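Local coordinates for beta-glucoside phosphorylase BglX (Unidentified, PDB 5VQE), which probably cleaves beta-glucosides by transferring the glucosyl group to phosphate, acting as a phosphorylase of glycoside hydrolase family 3, at residues 194-199 / 241-246; 413-418 / 443-448; 114-119 / 385-390. All coordinates share one frame; numbering follows the deposited sequence.

Contact 1 of 3, residues 194-199 / 241-246. With G2F (2-deoxy-2-fluoro-alpha-D-glucopyranose), chain B.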
loop_
_atom_site.group_PDB
_atom_site.type_symbol
_atom_site.label_atom_id
_atom_site.label_comp_id
_atom_site.label_asym_id
_atom_site.label_seq_id
_atom_site.Cartn_x
_atom_site.Cartn_y
_atom_site.Cartn_z
ATOM N N HIS A 194 0.959 -8.447 2.782
ATOM C CA HIS A 194 0.187 -9.386 1.965
ATOM C C HIS A 194 0.582 -10.830 2.316
ATOM O O HIS A 194 1.694 -11.253 2.029
ATOM C CB HIS A 194 0.459 -9.145 0.476
ATOM C CG HIS A 194 0.187 -7.743 0.017
ATOM N ND1 HIS A 194 1.139 -6.744 0.070
ATOM C CD2 HIS A 194 -0.918 -7.178 -0.524
ATOM C CE1 HIS A 194 0.627 -5.622 -0.408
ATOM N NE2 HIS A 194 -0.618 -5.858 -0.781
ATOM N N PHE A 195 -0.307 -11.567 2.934
ATOM C CA PHE A 195 0.039 -12.891 3.436
ATOM C C PHE A 195 0.059 -13.897 2.284
ATOM O O PHE A 195 -0.835 -13.878 1.432
ATOM C CB PHE A 195 -0.968 -13.303 4.501
ATOM C CG PHE A 195 -0.835 -14.729 4.969
ATOM C CD1 PHE A 195 -1.605 -15.727 4.405
ATOM C CD2 PHE A 195 0.023 -15.058 6.013
ATOM C CE1 PHE A 195 -1.498 -17.034 4.838
ATOM C CE2 PHE A 195 0.134 -16.369 6.446
ATOM C CZ PHE A 195 -0.626 -17.351 5.854
ATOM N N PRO A 196 1.038 -14.819 2.243
ATOM C CA PRO A 196 2.076 -15.184 3.209
ATOM C C PRO A 196 3.370 -14.377 3.154
ATOM O O PRO A 196 4.321 -14.746 3.845
ATOM C CB PRO A 196 2.355 -16.648 2.851
ATOM C CG PRO A 196 2.201 -16.677 1.397
ATOM C CD PRO A 196 0.986 -15.795 1.143
ATOM N N GLY A 197 3.418 -13.321 2.346
ATOM C CA GLY A 197 4.514 -12.380 2.432
ATOM C C GLY A 197 5.179 -12.045 1.118
ATOM O O GLY A 197 5.884 -12.877 0.538
ATOM N N ASP A 198 4.989 -10.819 0.642
ATOM C CA ASP A 198 5.729 -10.397 -0.530
ATOM C C ASP A 198 7.131 -9.937 -0.128
ATOM O O ASP A 198 7.433 -9.705 1.050
ATOM C CB ASP A 198 4.991 -9.286 -1.273
ATOM C CG ASP A 198 5.177 -9.380 -2.778
ATOM O OD1 ASP A 198 6.202 -9.958 -3.212
ATOM O OD2 ASP A 198 4.293 -8.910 -3.527
ATOM N N GLY A 199 8.001 -9.823 -1.131
ATOM C CA GLY A 199 9.330 -9.278 -0.952
ATOM C C GLY A 199 10.471 -10.260 -1.135
ATOM O O GLY A 199 11.628 -9.827 -1.137
ATOM N N ALA A 241 -3.034 -13.058 -0.056
ATOM C CA ALA A 241 -2.734 -12.592 -1.398
ATOM C C ALA A 241 -2.355 -13.762 -2.292
ATOM O O ALA A 241 -2.360 -14.922 -1.882
ATOM C CB ALA A 241 -1.634 -11.533 -1.355
ATOM N N HIS A 242 -2.019 -13.439 -3.536
ATOM C CA HIS A 242 -1.853 -14.452 -4.573
ATOM C C HIS A 242 -0.395 -14.876 -4.685
ATOM O O HIS A 242 0.209 -14.905 -5.755
ATOM C CB HIS A 242 -2.396 -13.916 -5.887
ATOM C CG HIS A 242 -3.696 -13.196 -5.731
ATOM N ND1 HIS A 242 -4.762 -13.733 -5.042
ATOM C CD2 HIS A 242 -4.095 -11.969 -6.148
ATOM C CE1 HIS A 242 -5.765 -12.871 -5.049
ATOM N NE2 HIS A 242 -5.385 -11.792 -5.711
ATOM N N ILE A 243 0.165 -15.192 -3.521
ATOM C CA ILE A 243 1.571 -15.525 -3.349
ATOM C C ILE A 243 1.642 -16.938 -2.788
ATOM O O ILE A 243 0.932 -17.264 -1.832
ATOM C CB ILE A 243 2.271 -14.531 -2.401
ATOM C CG1 ILE A 243 2.168 -13.093 -2.932
ATOM C CG2 ILE A 243 3.712 -14.928 -2.185
ATOM C CD1 ILE A 243 2.534 -12.030 -1.917
ATOM N N ARG A 244 2.501 -17.765 -3.368
ATOM C CA ARG A 244 2.722 -19.115 -2.861
ATOM C C ARG A 244 3.879 -19.139 -1.869
ATOM O O ARG A 244 4.802 -18.321 -1.943
ATOM C CB ARG A 244 3.018 -20.082 -4.009
ATOM C CG ARG A 244 1.782 -20.485 -4.783
ATOM C CD ARG A 244 2.128 -21.214 -6.064
ATOM N NE ARG A 244 2.593 -20.300 -7.095
ATOM C CZ ARG A 244 3.034 -20.684 -8.289
ATOM N NH1 ARG A 244 3.071 -21.974 -8.605
ATOM N NH2 ARG A 244 3.436 -19.779 -9.170
ATOM N N GLN A 245 3.811 -20.086 -0.928
ATOM C CA GLN A 245 4.934 -20.423 -0.047
ATOM C C GLN A 245 5.034 -21.941 -0.080
ATOM O O GLN A 245 4.516 -22.638 0.805
ATOM C CB GLN A 245 4.743 -19.894 1.375
ATOM C CG GLN A 245 6.013 -19.343 2.013
ATOM C CD GLN A 245 7.201 -20.305 1.940
ATOM O OE1 GLN A 245 7.026 -21.514 1.771
ATOM N NE2 GLN A 245 8.417 -19.766 2.090
ATOM N N PRO A 246 5.649 -22.491 -1.124
ATOM C CA PRO A 246 5.617 -23.955 -1.289
ATOM C C PRO A 246 6.235 -24.709 -0.129
ATOM O O PRO A 246 5.744 -25.784 0.238
ATOM C CB PRO A 246 6.388 -24.176 -2.599
ATOM C CG PRO A 246 7.108 -22.904 -2.872
ATOM C CD PRO A 246 6.297 -21.818 -2.257
HETATM C C1 G2F B . -4.726 -6.364 -3.968
HETATM C C2 G2F B . -3.425 -5.636 -3.499
HETATM C C3 G2F B . -3.688 -5.049 -2.081
HETATM C C4 G2F B . -4.953 -4.139 -2.147
HETATM C C5 G2F B . -6.152 -5.005 -2.665
HETATM C C6 G2F B . -7.453 -4.122 -2.827
HETATM O O3 G2F B . -2.615 -4.202 -1.765
HETATM O O4 G2F B . -5.265 -3.759 -0.833
HETATM O O5 G2F B . -5.826 -5.488 -3.957
HETATM O O6 G2F B . -7.135 -3.003 -3.604
HETATM F F2 G2F B . -2.402 -6.516 -3.425
#
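The CB of His194 rests on the methyl of Ala241, CB to CB 3.7 Å. That methyl approaches the imidazole obliquely. The ring of His194 has CG anti to the carbonyl carbon (chi1 -56°) and presents its NE2 edge to the bound 2-deoxy-2-fluoro-alpha-D-glucopyranose. NE2 of His194 and O3 of the sugar form a hydrogen bond of 2.8 Å, nearly straight at 168°; either could be the donor. C3 of the sugar lies in the plane of the ring, at its edge. F2 of the sugar is 3.3 Å from CD2 of His194. The other ring nitrogen, ND1, is bonded to Asp150, so the ring is gripped at both nitrogens.

Farther along, Ile243 packs against Pro196 and Asp198. CD1 of Ile243 meets CB of Asp198 at 3.7 Å, and the two side chains cross at about a right angle. CB of Ile243 faces the ring of Pro196, with CD of Pro196 4.0 Å away, and these two cross obliquely. CG of Pro196 also touches CB of Gln245. The Gln245 chain bends at chi2. It stands at the N-cap of the next helix; its OE1 accepts from Val248 N and its NE2 is bonded to Leu214 O. The backbones are tied by Ala241 N to Phe195 O, 2.8 Å.

The contact lies where the chain leaves two parallel-paired strands, 191-195 and 237-244, of the TIM-barrel domain, beside the sugar pocket. Apolar packing and one backbone bond join the two segments. Asp150 also takes Asp198 N, and it probably helps hold the rotation of the ring that binds O3.

Contact 2 of 3, residues 413-418 / 443-448; sequences IILVQA and FIVHWF
Ile413 packs between Phe443 and Val445, and each branch has its own neighbour. Ile413 CB lies 3.7 Å from Ile444 O. Ile413 CG2, anti to the backbone N, meets Val445 CG1 at 4.2 Å. CG1, on the other branch (chi1 -68°), heads for Phe443. At the tip, Ile413 CD1 sits over one face of the Phe443 ring, 3.8 Å from its centroid, a CH-pi contact.

Two residues on, Leu415 lies side by side with Trp447. Leu415 CD2 is 3.5 Å from Trp447 CZ3, while Leu415 CB meets Val445 CG1. Helix 429-441 covers this face, with Phe434 on Leu415 and Leu438 on Val445. On the other face, Ile414 CG2 comes to the edge of the Phe448 ring.

The strands run parallel. Ile413 bonds through N to Ile444 O and through O to His446 N. Leu415 does the same with His446 O and Phe448 N. One water also donates to Ile413 O and joins it to His446 ND1.

Strand 412-419, helix 429-441 and strand 444-447 form a beta-alpha-beta unit. It closes one edge of the mixed sheet, consistent with the alpha/beta sandwich domain of family 3 enzymes.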
loop_
_atom_site.group_PDB
_atom_site.type_symbol
_atom_site.label_atom_id
_atom_site.label_comp_id
_atom_site.label_asym_id
_atom_site.label_seq_id
_atom_site.Cartn_x
_atom_site.Cartn_y
_atom_site.Cartn_z
ATOM N N ILE A 413 22.495 25.152 -13.501
ATOM C CA ILE A 413 22.070 23.794 -13.191
ATOM C C ILE A 413 21.225 23.276 -14.346
ATOM O O ILE A 413 20.351 23.985 -14.855
ATOM C CB ILE A 413 21.271 23.736 -11.870
ATOM C CG1 ILE A 413 22.182 24.047 -10.683
ATOM C CG2 ILE A 413 20.611 22.364 -11.695
ATOM C CD1 ILE A 413 21.445 24.170 -9.363
ATOM N N ILE A 414 21.484 22.038 -14.751
ATOM C CA ILE A 414 20.600 21.311 -15.651
ATOM C C ILE A 414 19.837 20.307 -14.809
ATOM O O ILE A 414 20.444 19.468 -14.132
ATOM C CB ILE A 414 21.372 20.612 -16.783
ATOM C CG1 ILE A 414 21.939 21.641 -17.764
ATOM C CG2 ILE A 414 20.453 19.656 -17.532
ATOM C CD1 ILE A 414 22.838 21.025 -18.857
ATOM N N LEU A 415 18.510 20.386 -14.854
ATOM C CA LEU A 415 17.639 19.524 -14.067
ATOM C C LEU A 415 17.090 18.438 -14.979
ATOM O O LEU A 415 16.489 18.739 -16.015
ATOM C CB LEU A 415 16.498 20.321 -13.435
ATOM C CG LEU A 415 15.531 19.572 -12.510
ATOM C CD1 LEU A 415 16.273 18.925 -11.356
ATOM C CD2 LEU A 415 14.456 20.526 -11.985
ATOM N N VAL A 416 17.303 17.185 -14.591
ATOM C CA VAL A 416 16.987 16.028 -15.420
ATOM C C VAL A 416 15.911 15.245 -14.693
ATOM O O VAL A 416 16.170 14.643 -13.642
ATOM C CB VAL A 416 18.215 15.151 -15.688
ATOM C CG1 VAL A 416 17.860 14.028 -16.645
ATOM C CG2 VAL A 416 19.350 15.981 -16.236
ATOM N N GLN A 417 14.702 15.264 -15.237
ATOM C CA GLN A 417 13.624 14.469 -14.687
ATOM C C GLN A 417 13.707 13.054 -15.231
ATOM O O GLN A 417 13.963 12.848 -16.419
ATOM C CB GLN A 417 12.274 15.080 -15.037
ATOM C CG GLN A 417 11.092 14.237 -14.591
ATOM C CD GLN A 417 9.782 14.825 -15.025
ATOM O OE1 GLN A 417 9.155 15.588 -14.290
ATOM N NE2 GLN A 417 9.364 14.492 -16.236
ATOM N N ALA A 418 13.516 12.079 -14.349
ATOM C CA ALA A 418 13.409 10.675 -14.736
ATOM C C ALA A 418 12.240 10.078 -13.973
ATOM O O ALA A 418 12.227 10.101 -12.739
ATOM C CB ALA A 418 14.701 9.909 -14.440
ATOM N N PHE A 443 19.789 30.052 -8.168
ATOM C CA PHE A 443 20.334 29.234 -9.241
ATOM C C PHE A 443 19.634 29.536 -10.562
ATOM O O PHE A 443 18.447 29.882 -10.604
ATOM C CB PHE A 443 20.185 27.744 -8.924
ATOM C CG PHE A 443 20.986 27.287 -7.736
ATOM C CD1 PHE A 443 22.353 27.104 -7.834
ATOM C CD2 PHE A 443 20.369 27.027 -6.525
ATOM C CE1 PHE A 443 23.087 26.677 -6.745
ATOM C CE2 PHE A 443 21.104 26.599 -5.434
ATOM C CZ PHE A 443 22.455 26.422 -5.546
ATOM N N ILE A 444 20.385 29.400 -11.652
ATOM C CA ILE A 444 19.809 29.344 -12.988
ATOM C C ILE A 444 19.617 27.875 -13.333
ATOM O O ILE A 444 20.562 27.083 -13.249
ATOM C CB ILE A 444 20.709 30.055 -14.011
ATOM C CG1 ILE A 444 20.726 31.557 -13.718
ATOM C CG2 ILE A 444 20.231 29.780 -15.428
ATOM C CD1 ILE A 444 21.716 32.333 -14.540
ATOM N N VAL A 445 18.390 27.503 -13.688
ATOM C CA VAL A 445 18.017 26.100 -13.841
ATOM C C VAL A 445 17.271 25.922 -15.151
ATOM O O VAL A 445 16.204 26.518 -15.346
ATOM C CB VAL A 445 17.151 25.605 -12.672
ATOM C CG1 VAL A 445 16.957 24.080 -12.763
ATOM C CG2 VAL A 445 17.783 25.975 -11.347
ATOM N N HIS A 446 17.818 25.088 -16.037
ATOM C CA HIS A 446 17.136 24.667 -17.250
ATOM C C HIS A 446 16.848 23.175 -17.187
ATOM O O HIS A 446 17.599 22.406 -16.579
ATOM C CB HIS A 446 17.969 24.944 -18.507
ATOM C CG HIS A 446 18.159 26.394 -18.810
ATOM N ND1 HIS A 446 19.141 27.156 -18.215
ATOM C CD2 HIS A 446 17.500 27.222 -19.654
ATOM C CE1 HIS A 446 19.076 28.392 -18.679
ATOM N NE2 HIS A 446 18.088 28.458 -19.552
ATOM N N TRP A 447 15.752 22.772 -17.817
ATOM C CA TRP A 447 15.486 21.355 -18.007
ATOM C C TRP A 447 16.466 20.774 -19.025
ATOM O O TRP A 447 16.924 21.467 -19.937
ATOM C CB TRP A 447 14.068 21.121 -18.519
ATOM C CG TRP A 447 12.920 21.602 -17.661
ATOM C CD1 TRP A 447 12.083 22.647 -17.935
ATOM C CD2 TRP A 447 12.443 21.019 -16.440
ATOM N NE1 TRP A 447 11.129 22.761 -16.951
ATOM C CE2 TRP A 447 11.327 21.775 -16.024
ATOM C CE3 TRP A 447 12.858 19.943 -15.652
ATOM C CZ2 TRP A 447 10.625 21.491 -14.857
ATOM C CZ3 TRP A 447 12.157 19.663 -14.491
ATOM C CH2 TRP A 447 11.055 20.433 -14.106
ATOM N N PHE A 448 16.754 19.479 -18.878
ATOM C CA PHE A 448 17.615 18.783 -19.833
ATOM C C PHE A 448 17.165 19.017 -21.264
ATOM O O PHE A 448 17.990 19.165 -22.173
ATOM C CB PHE A 448 17.605 17.287 -19.538
ATOM C CG PHE A 448 18.519 16.482 -20.423
ATOM C CD1 PHE A 448 18.019 15.787 -21.513
ATOM C CD2 PHE A 448 19.874 16.419 -20.163
ATOM C CE1 PHE A 448 18.860 15.041 -22.328
ATOM C CE2 PHE A 448 20.718 15.685 -20.973
ATOM C CZ PHE A 448 20.208 14.991 -22.056
HETATM O O HOH W 1 21.133 26.271 -16.442
#

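Contact 3 of 3, residues 114-119 / 385-390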
loop_
_atom_site.group_PDB
_atom_site.type_symbol
_atom_site.label_atom_id
_atom_site.label_comp_id
_atom_site.label_asym_id
_atom_site.label_seq_id
_atom_site.Cartn_x
_atom_site.Cartn_y
_atom_site.Cartn_z
ATOM N N MET A 114 8.035 3.631 3.616
ATOM C CA MET A 114 9.478 3.534 3.765
ATOM C C MET A 114 10.065 4.861 4.220
ATOM O O MET A 114 11.005 4.880 5.021
ATOM C CB MET A 114 10.134 3.079 2.463
ATOM C CG MET A 114 11.623 2.867 2.630
ATOM S SD MET A 114 12.440 2.266 1.162
ATOM C CE MET A 114 11.923 0.540 1.192
ATOM N N GLY A 115 9.512 5.975 3.738
ATOM C CA GLY A 115 9.931 7.271 4.249
ATOM C C GLY A 115 9.698 7.387 5.743
ATOM O O GLY A 115 10.558 7.860 6.485
ATOM N N VAL A 116 8.525 6.959 6.201
ATOM C CA VAL A 116 8.263 6.859 7.632
ATOM C C VAL A 116 9.312 5.991 8.314
ATOM O O VAL A 116 9.803 6.320 9.401
ATOM C CB VAL A 116 6.847 6.308 7.855
ATOM C CG1 VAL A 116 6.633 5.915 9.326
ATOM C CG2 VAL A 116 5.824 7.338 7.399
ATOM N N ALA A 117 9.649 4.849 7.707
ATOM C CA ALA A 117 10.623 3.950 8.318
ATOM C C ALA A 117 11.994 4.603 8.426
ATOM O O ALA A 117 12.734 4.344 9.382
ATOM C CB ALA A 117 10.732 2.659 7.510
ATOM N N ALA A 118 12.351 5.438 7.446
ATOM C CA ALA A 118 13.644 6.116 7.473
ATOM C C ALA A 118 13.762 7.091 8.642
ATOM O O ALA A 118 14.882 7.390 9.080
ATOM C CB ALA A 118 13.873 6.844 6.153
ATOM N N THR A 119 12.641 7.610 9.159
ATOM C CA THR A 119 12.720 8.409 10.382
ATOM C C THR A 119 13.165 7.565 11.570
ATOM O O THR A 119 13.678 8.113 12.553
ATOM C CB THR A 119 11.377 9.071 10.734
ATOM O OG1 THR A 119 10.475 8.102 11.293
ATOM C CG2 THR A 119 10.727 9.744 9.522
ATOM N N LEU A 385 5.421 17.482 7.095
ATOM C CA LEU A 385 6.669 18.231 7.039
ATOM C C LEU A 385 7.702 17.660 8.003
ATOM O O LEU A 385 8.882 17.545 7.653
ATOM C CB LEU A 385 6.407 19.706 7.344
ATOM C CG LEU A 385 7.350 20.688 6.647
ATOM C CD1 LEU A 385 7.126 20.664 5.140
ATOM C CD2 LEU A 385 7.152 22.101 7.182
ATOM N N GLU A 386 7.280 17.301 9.221
ATOM C CA GLU A 386 8.201 16.700 10.182
ATOM C C GLU A 386 8.783 15.397 9.650
ATOM O O GLU A 386 9.985 15.137 9.791
ATOM C CB GLU A 386 7.480 16.454 11.506
ATOM C CG GLU A 386 6.978 17.714 12.179
ATOM C CD GLU A 386 6.173 17.422 13.429
ATOM O OE1 GLU A 386 5.901 16.231 13.711
ATOM O OE2 GLU A 386 5.809 18.387 14.125
ATOM N N ILE A 387 7.941 14.553 9.053
ATOM C CA ILE A 387 8.418 13.271 8.554
ATOM C C ILE A 387 9.403 13.482 7.413
ATOM O O ILE A 387 10.442 12.817 7.346
ATOM C CB ILE A 387 7.219 12.386 8.160
ATOM C CG1 ILE A 387 6.444 12.007 9.433
ATOM C CG2 ILE A 387 7.670 11.120 7.454
ATOM C CD1 ILE A 387 5.075 11.438 9.187
ATOM N N ALA A 388 9.122 14.430 6.516
ATOM C CA ALA A 388 10.093 14.729 5.469
ATOM C C ALA A 388 11.407 15.217 6.073
ATOM O O ALA A 388 12.490 14.781 5.671
ATOM C CB ALA A 388 9.516 15.756 4.496
ATOM N N ASP A 389 11.330 16.102 7.067
ATOM C CA ASP A 389 12.539 16.577 7.726
ATOM C C ASP A 389 13.341 15.415 8.301
ATOM O O ASP A 389 14.574 15.394 8.205
ATOM C CB ASP A 389 12.170 17.574 8.826
ATOM C CG ASP A 389 13.386 18.130 9.553
ATOM O OD1 ASP A 389 14.527 17.964 9.066
ATOM O OD2 ASP A 389 13.200 18.717 10.640
ATOM N N GLU A 390 12.664 14.427 8.885
ATOM C CA GLU A 390 13.364 13.334 9.545
ATOM C C GLU A 390 13.748 12.203 8.602
ATOM O O GLU A 390 14.612 11.397 8.960
ATOM C CB GLU A 390 12.509 12.748 10.673
ATOM C CG GLU A 390 12.128 13.727 11.786
ATOM C CD GLU A 390 13.307 14.156 12.669
ATOM O OE1 GLU A 390 14.335 13.435 12.726
ATOM O OE2 GLU A 390 13.207 15.230 13.311
#
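Thr119 pushes its methyl into helix 385-390, and this is the tight part of the contact. CG2 of Thr119 lies 3.7 Å from CB of Glu390. CG2 of Thr119 is also 3.8 Å from Ile387 O and 3.9 Å from Ile387 CG2. One methyl therefore touches two side chains and a backbone carbonyl. The side chains of Thr119 and Glu390 cross at about a right angle.

The hydroxyl of Thr119 is turned back to its own helix. OG1 of Thr119 sits between the backbone N and the carbonyl carbon (chi1 76°) and donates to Val116 O at 2.7 Å, in the carbonyl plane. It is also bonded to Asp121 N and Ser124 OG, so the polar branch is held within the first part of the chain and the apolar branch is turned to helix 385-390. An alanine here would lose both branches and would probably open a gap beside Ile387 CG2 and leave Val116 O and Asp121 N without this hydroxyl partner.

The closest contacts thus lie at the partly exposed Thr119-Glu390 end. The Val116-Ile387 end is buried but wider: Val116 CG2 meets Ile387 CG2 at 4.2 Å. Val116 is also covered by Leu128 of helix 122-138. The Glu390 chain bends at chi2, and its carboxylate lies beyond the packed carbons, making no contact with 114-119. Asp389 points away and forms salt bridges with Lys543 and Lys551.

The segment axes approach to 8.6 Å at an angle of 65°. No hydrogen bond passes between 114-119 and 385-390. A helix of the family 3 N-terminal domain thus meets helix 378-391 mainly through aliphatic carbons, while the Thr119 hydroxyl and the Asp389 carboxylate find partners elsewhere.

Contact 1 belongs to the sugar pocket, contact 2 to the edge of the mixed sheet, and contact 3 lies where helices from the two parts of the chain meet. None touches another. Contacts 1 and 2 are farthest apart, with centres about 42 Å from each other. Contact 1 is the most buried; contact 2 has exposed Ile444 at its edge, and Thr119 and Glu390 of contact 3 are partly exposed. Contact 2 joins two regular parallel strands by a run of backbone bonds. Contact 1 joins the ends of parallel-paired strands and the loops beyond, with one such bond and a ligand bond. Contact 3 has none. Helix 378-391 runs on to strand 393-397, at the sheet edge opposite contact 2.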